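Uncharacterized protein (Enterococcus faecalis, PDB 2QRU) is of unknown function but has the alpha/beta hydrolase fold and probably acts as a hydrolase, its true substrate not being established. Local coordinates at residues G107-L111 with L127-Y133; S220-V224 with Y246-D250. All coordinates share one frame; numbering follows the deposited sequence.

Interaction 1. Residues G107-L111 with L127-Y133; sequences GYLML and LVNFYGY
Tyr108 and Gly107, near the start of helix 105-119, press against the turn that leaves strand 127-130. This end is the tight one: two glycines let the backbones come close, with the CA atoms of Gly107 and Gly132 4.2 Å apart. Tyr133, its CG set between backbone N and carbonyl carbon (chi1 38°), lays one ring face over Tyr108 CB, with Tyr133 CE2 3.4 Å from that carbon. The two rings are nearly parallel, planes at 21°, but slid so far apart that they barely overlap. Tyr133 O meets the edge of the Tyr108 ring and also touches Tyr108 CA at 3.2 Å, a CA-H...O contact. Asn129 OD1 takes the N-H of Gly132 at 2.9 Å, an Asx motif that helps hold the turn after the strand.

Toward Leu127 the packing is looser, though still buried. SE of the selenomethionine Met110 lies 3.4 Å from Val128 O, and the bend at chi3 (79°) turns CE toward Asn129 CA and CB; Met110 CG and Leu127 CD2 stay 4.0 Å apart, and Leu111 CD2 meets Leu127 CD1. With no hydrogen bond between the segments, close fit, apolar contact and a weak CA-H...O contact hold the helix to the strand and its following turn.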
loop_
_atom_site.group_PDB
_atom_site.type_symbol
_atom_site.label_atom_id
_atom_site.label_comp_id
_atom_site.label_asym_id
_atom_site.label_seq_id
_atom_site.Cartn_x
_atom_site.Cartn_y
_atom_site.Cartn_z
ATOM N N GLY A 107 0.281 2.313 0.637
ATOM C CA GLY A 107 0.742 3.212 1.723
ATOM C C GLY A 107 -0.424 3.892 2.433
ATOM O O GLY A 107 -0.434 4.026 3.658
ATOM N N TYR A 108 -1.406 4.354 1.648
ATOM C CA TYR A 108 -2.618 4.935 2.222
ATOM C C TYR A 108 -3.326 3.879 3.098
ATOM O O TYR A 108 -3.725 4.163 4.267
ATOM C CB TYR A 108 -3.521 5.407 1.089
ATOM C CG TYR A 108 -4.872 5.884 1.587
ATOM C CD1 TYR A 108 -5.014 7.105 2.244
ATOM C CD2 TYR A 108 -6.015 5.100 1.418
ATOM C CE1 TYR A 108 -6.292 7.554 2.723
ATOM C CE2 TYR A 108 -7.281 5.529 1.881
ATOM C CZ TYR A 108 -7.414 6.768 2.533
ATOM O OH TYR A 108 -8.639 7.229 3.026
ATOM N N LEU A 109 -3.493 2.679 2.551
ATOM C CA LEU A 109 -4.140 1.585 3.265
ATOM C C LEU A 109 -3.379 1.282 4.554
ATOM O O LEU A 109 -3.992 1.172 5.617
ATOM C CB LEU A 109 -4.271 0.344 2.361
ATOM C CG LEU A 109 -5.269 0.486 1.205
ATOM C CD1 LEU A 109 -5.127 -0.785 0.325
ATOM C CD2 LEU A 109 -6.744 0.746 1.677
HETATM N N MSE A 110 -2.051 1.211 4.471
HETATM C CA MSE A 110 -1.221 0.951 5.652
HETATM C C MSE A 110 -1.444 1.979 6.775
HETATM O O MSE A 110 -1.594 1.655 7.990
HETATM C CB MSE A 110 0.261 0.982 5.256
HETATM C CG MSE A 110 1.198 1.103 6.488
HETATM SE SE MSE A 110 3.031 1.200 5.778
HETATM C CE MSE A 110 2.976 3.102 5.265
ATOM N N LEU A 111 -1.498 3.249 6.372
ATOM C CA LEU A 111 -1.651 4.325 7.351
ATOM C C LEU A 111 -3.050 4.316 7.981
ATOM O O LEU A 111 -3.206 4.476 9.205
ATOM C CB LEU A 111 -1.311 5.673 6.719
ATOM C CG LEU A 111 0.179 5.782 6.338
ATOM C CD1 LEU A 111 0.393 6.993 5.391
ATOM C CD2 LEU A 111 1.061 5.897 7.581
ATOM N N LEU A 127 6.849 1.364 10.082
ATOM C CA LEU A 127 6.089 1.519 8.839
ATOM C C LEU A 127 7.041 1.837 7.692
ATOM O O LEU A 127 8.048 2.536 7.937
ATOM C CB LEU A 127 5.116 2.682 8.975
ATOM C CG LEU A 127 4.133 2.686 10.179
ATOM C CD1 LEU A 127 3.395 4.022 10.198
ATOM C CD2 LEU A 127 3.177 1.472 9.996
ATOM N N VAL A 128 6.769 1.359 6.476
ATOM C CA VAL A 128 7.611 1.725 5.332
ATOM C C VAL A 128 6.648 2.179 4.238
ATOM O O VAL A 128 5.777 1.423 3.802
ATOM C CB VAL A 128 8.481 0.512 4.856
ATOM C CG1 VAL A 128 9.298 0.894 3.605
ATOM C CG2 VAL A 128 9.395 -0.002 5.994
ATOM N N ASN A 129 6.739 3.449 3.883
ATOM C CA ASN A 129 5.872 4.075 2.894
ATOM C C ASN A 129 6.625 4.314 1.578
ATOM O O ASN A 129 7.564 5.116 1.550
ATOM C CB ASN A 129 5.447 5.452 3.406
ATOM C CG ASN A 129 4.738 6.232 2.345
ATOM O OD1 ASN A 129 3.781 5.737 1.771
ATOM N ND2 ASN A 129 5.195 7.452 2.082
ATOM N N PHE A 130 6.191 3.640 0.522
ATOM C CA PHE A 130 6.617 3.941 -0.854
ATOM C C PHE A 130 5.527 4.774 -1.495
ATOM O O PHE A 130 4.493 4.219 -1.910
ATOM C CB PHE A 130 6.842 2.640 -1.616
ATOM C CG PHE A 130 8.132 1.988 -1.255
ATOM C CD1 PHE A 130 9.309 2.359 -1.938
ATOM C CD2 PHE A 130 8.184 1.014 -0.292
ATOM C CE1 PHE A 130 10.554 1.767 -1.595
ATOM C CE2 PHE A 130 9.399 0.412 0.053
ATOM C CZ PHE A 130 10.588 0.775 -0.587
ATOM N N TYR A 131 5.740 6.103 -1.516
ATOM C CA TYR A 131 4.913 7.070 -2.268
ATOM C C TYR A 131 3.383 6.887 -2.083
ATOM O O TYR A 131 2.584 6.965 -3.029
ATOM C CB TYR A 131 5.355 7.157 -3.739
ATOM C CG TYR A 131 5.696 5.837 -4.399
ATOM C CD1 TYR A 131 4.707 5.021 -4.936
ATOM C CD2 TYR A 131 7.024 5.398 -4.473
ATOM C CE1 TYR A 131 5.030 3.795 -5.562
ATOM C CE2 TYR A 131 7.353 4.167 -5.072
ATOM C CZ TYR A 131 6.360 3.376 -5.609
ATOM O OH TYR A 131 6.737 2.178 -6.256
ATOM N N GLY A 132 3.011 6.677 -0.818
ATOM C CA GLY A 132 1.585 6.663 -0.442
ATOM C C GLY A 132 1.085 8.077 -0.136
ATOM O O GLY A 132 1.688 9.098 -0.528
ATOM N N TYR A 133 -0.022 8.122 0.613
ATOM C CA TYR A 133 -0.725 9.372 0.887
ATOM C C TYR A 133 -1.598 9.220 2.116
ATOM O O TYR A 133 -1.887 8.084 2.527
ATOM C CB TYR A 133 -1.516 9.806 -0.332
ATOM C CG TYR A 133 -2.191 8.715 -1.127
ATOM C CD1 TYR A 133 -1.511 8.059 -2.176
ATOM C CD2 TYR A 133 -3.539 8.372 -0.888
ATOM C CE1 TYR A 133 -2.142 7.056 -2.943
ATOM C CE2 TYR A 133 -4.151 7.369 -1.641
ATOM C CZ TYR A 133 -3.462 6.744 -2.681
ATOM O OH TYR A 133 -4.072 5.773 -3.461
#

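Interaction 2. Residues S220-V224 with Y246-D250; sequences SDEEV and YLEHD. With PO4 (phosphate ion), chain B.
Two loops without regular secondary structure run past each other, closest at Asp221 and His249, whose CA atoms are 4.5 Å apart. Here the two side chains lie side by side and point the same way, each with CG anti to its own backbone N (chi1 174° for His249). His249 ND1 gives its hydrogen to the syn side of Asp221 OD2 in a short, virtually straight bond of 2.7 Å, the acceptor lying in the ring plane. The carboxylate is turned 53° from that plane and is itself held: Asp221 OD1 accepts from Glu223 N nearly along the C-O direction and from Val224 N, which comes from above the carboxylate plane. These two bonds form an Asx turn and an Asx motif. One water donates to both Asp221 OD2 and His249 O; another accepts from Glu222 N and His249 N, tying the backbones together.

Glu223 CB sits over one face of the imidazole, 3.9 Å from its centroid, and Val224 CG2 packs 3.5 Å from His249 CE1. Glu248 OE1 has a salt bridge to Lys253. At the far end of the ring, His249 NE2 hydrogen-bonds phosphate O1 at 3.0 Å, at a bent angle, and is also hydrogen-bonded to Ser104 OG. The phosphate, probably from the crystallisation liquor, also accepts from the backbone N of Gly36, Gly37 and Ala105 and may mark the pocket. The arrangement is consistent with the Ser-His-Asp catalytic triad of alpha/beta hydrolases, with Ser104 on a presumed nucleophile elbow.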
loop_
_atom_site.group_PDB
_atom_site.type_symbol
_atom_site.label_atom_id
_atom_site.label_comp_id
_atom_site.label_asym_id
_atom_site.label_seq_id
_atom_site.Cartn_x
_atom_site.Cartn_y
_atom_site.Cartn_z
ATOM N N SER A 220 9.484 13.936 -8.994
ATOM C CA SER A 220 8.832 13.985 -10.305
ATOM C C SER A 220 7.531 13.188 -10.386
ATOM O O SER A 220 6.934 13.049 -11.450
ATOM C CB SER A 220 9.820 13.469 -11.345
ATOM O OG SER A 220 10.830 14.429 -11.558
ATOM N N ASP A 221 7.081 12.669 -9.236
ATOM C CA ASP A 221 5.821 11.945 -9.168
ATOM C C ASP A 221 4.642 12.802 -9.655
ATOM O O ASP A 221 4.286 13.807 -9.019
ATOM C CB ASP A 221 5.566 11.518 -7.718
ATOM C CG ASP A 221 4.531 10.404 -7.593
ATOM O OD1 ASP A 221 3.583 10.380 -8.441
ATOM O OD2 ASP A 221 4.664 9.592 -6.628
ATOM N N GLU A 222 4.013 12.353 -10.742
ATOM C CA GLU A 222 2.848 13.041 -11.322
ATOM C C GLU A 222 1.509 12.455 -10.875
ATOM O O GLU A 222 0.454 13.046 -11.167
ATOM C CB GLU A 222 2.904 12.925 -12.850
ATOM C CG GLU A 222 4.221 13.370 -13.437
ATOM C CD GLU A 222 4.134 14.731 -14.061
ATOM O OE1 GLU A 222 3.511 15.624 -13.443
ATOM O OE2 GLU A 222 4.686 14.904 -15.168
ATOM N N GLU A 223 1.550 11.322 -10.173
ATOM C CA GLU A 223 0.337 10.603 -9.745
ATOM C C GLU A 223 -0.083 10.898 -8.288
ATOM O O GLU A 223 -1.276 10.944 -7.980
ATOM C CB GLU A 223 0.525 9.097 -9.970
ATOM C CG GLU A 223 0.990 8.746 -11.386
ATOM C CD GLU A 223 1.002 7.261 -11.677
ATOM O OE1 GLU A 223 0.195 6.526 -11.083
ATOM O OE2 GLU A 223 1.816 6.824 -12.525
ATOM N N VAL A 224 0.899 11.089 -7.405
ATOM C CA VAL A 224 0.673 11.502 -6.022
ATOM C C VAL A 224 1.694 12.604 -5.701
ATOM O O VAL A 224 2.899 12.376 -5.878
ATOM C CB VAL A 224 0.929 10.301 -5.046
ATOM C CG1 VAL A 224 0.759 10.729 -3.574
ATOM C CG2 VAL A 224 0.049 9.085 -5.407
ATOM N N TYR A 246 13.629 12.679 -10.295
ATOM C CA TYR A 246 13.543 12.471 -11.744
ATOM C C TYR A 246 12.962 11.119 -12.193
ATOM O O TYR A 246 13.048 10.774 -13.370
ATOM C CB TYR A 246 14.911 12.792 -12.405
ATOM C CG TYR A 246 15.259 14.267 -12.267
ATOM C CD1 TYR A 246 14.399 15.248 -12.789
ATOM C CD2 TYR A 246 16.410 14.687 -11.589
ATOM C CE1 TYR A 246 14.681 16.619 -12.666
ATOM C CE2 TYR A 246 16.706 16.060 -11.446
ATOM C CZ TYR A 246 15.830 17.018 -11.990
ATOM O OH TYR A 246 16.087 18.372 -11.883
ATOM N N LEU A 247 12.344 10.372 -11.271
ATOM C CA LEU A 247 11.719 9.092 -11.600
ATOM C C LEU A 247 10.208 9.175 -11.604
ATOM O O LEU A 247 9.628 10.025 -10.913
ATOM C CB LEU A 247 12.127 7.994 -10.611
ATOM C CG LEU A 247 13.578 7.553 -10.637
ATOM C CD1 LEU A 247 13.826 6.456 -9.634
ATOM C CD2 LEU A 247 13.989 7.112 -12.062
ATOM N N GLU A 248 9.585 8.265 -12.356
ATOM C CA GLU A 248 8.128 8.114 -12.374
ATOM C C GLU A 248 7.635 7.630 -11.017
ATOM O O GLU A 248 8.380 6.994 -10.260
ATOM C CB GLU A 248 7.709 7.107 -13.447
ATOM C CG GLU A 248 6.182 6.894 -13.619
ATOM C CD GLU A 248 5.693 5.483 -13.166
ATOM O OE1 GLU A 248 6.175 4.473 -13.754
ATOM O OE2 GLU A 248 4.792 5.385 -12.297
ATOM N N HIS A 249 6.374 7.959 -10.729
ATOM C CA HIS A 249 5.667 7.505 -9.529
ATOM C C HIS A 249 6.090 6.127 -8.992
ATOM O O HIS A 249 6.586 6.004 -7.846
ATOM C CB HIS A 249 4.155 7.524 -9.824
ATOM C CG HIS A 249 3.300 6.950 -8.731
ATOM N ND1 HIS A 249 3.244 7.492 -7.467
ATOM C CD2 HIS A 249 2.449 5.894 -8.725
ATOM C CE1 HIS A 249 2.396 6.798 -6.731
ATOM N NE2 HIS A 249 1.907 5.817 -7.470
ATOM N N ASP A 250 5.873 5.080 -9.797
ATOM C CA ASP A 250 5.917 3.726 -9.240
ATOM C C ASP A 250 7.299 3.141 -9.360
ATOM O O ASP A 250 7.500 2.135 -10.054
ATOM C CB ASP A 250 4.881 2.815 -9.929
ATOM C CG ASP A 250 4.675 1.490 -9.191
ATOM O OD1 ASP A 250 4.939 1.373 -7.964
ATOM O OD2 ASP A 250 4.224 0.538 -9.846
HETATM P P PO4 B . -0.825 3.143 -7.654
HETATM O O1 PO4 B . -0.818 4.660 -7.530
HETATM O O2 PO4 B . -1.589 2.782 -8.921
HETATM O O3 PO4 B . 0.592 2.602 -7.862
HETATM O O4 PO4 B . -1.438 2.565 -6.389
HETATM O O HOH W 1 7.190 8.397 -6.236
HETATM O O HOH W 2 4.960 10.019 -12.255
#

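Overall arrangement
The contacts come in series along the chain, interaction 1 closing before interaction 2 opens, with centres about 15 Å apart. Both involve elements of the central sheet or the loops that leave it: strands 98-103, 127-130, 213-218 and 240-244 run side by side and parallel. Interaction 1 lies near the chain centre, within the beta-alpha-beta unit of strand 98-103, helix 105-119 and strand 127-130; interaction 2 joins the loops after strands 213-218 and 240-244. They meet where Tyr131 OH probably hydrogen-bonds Asp250 OD1 and where Tyr133 packs on Val224. The turn after strand 127-130 thus links the buried helix-sheet packing to the probable active site, beside the presumed nucleophile elbow with Ser104.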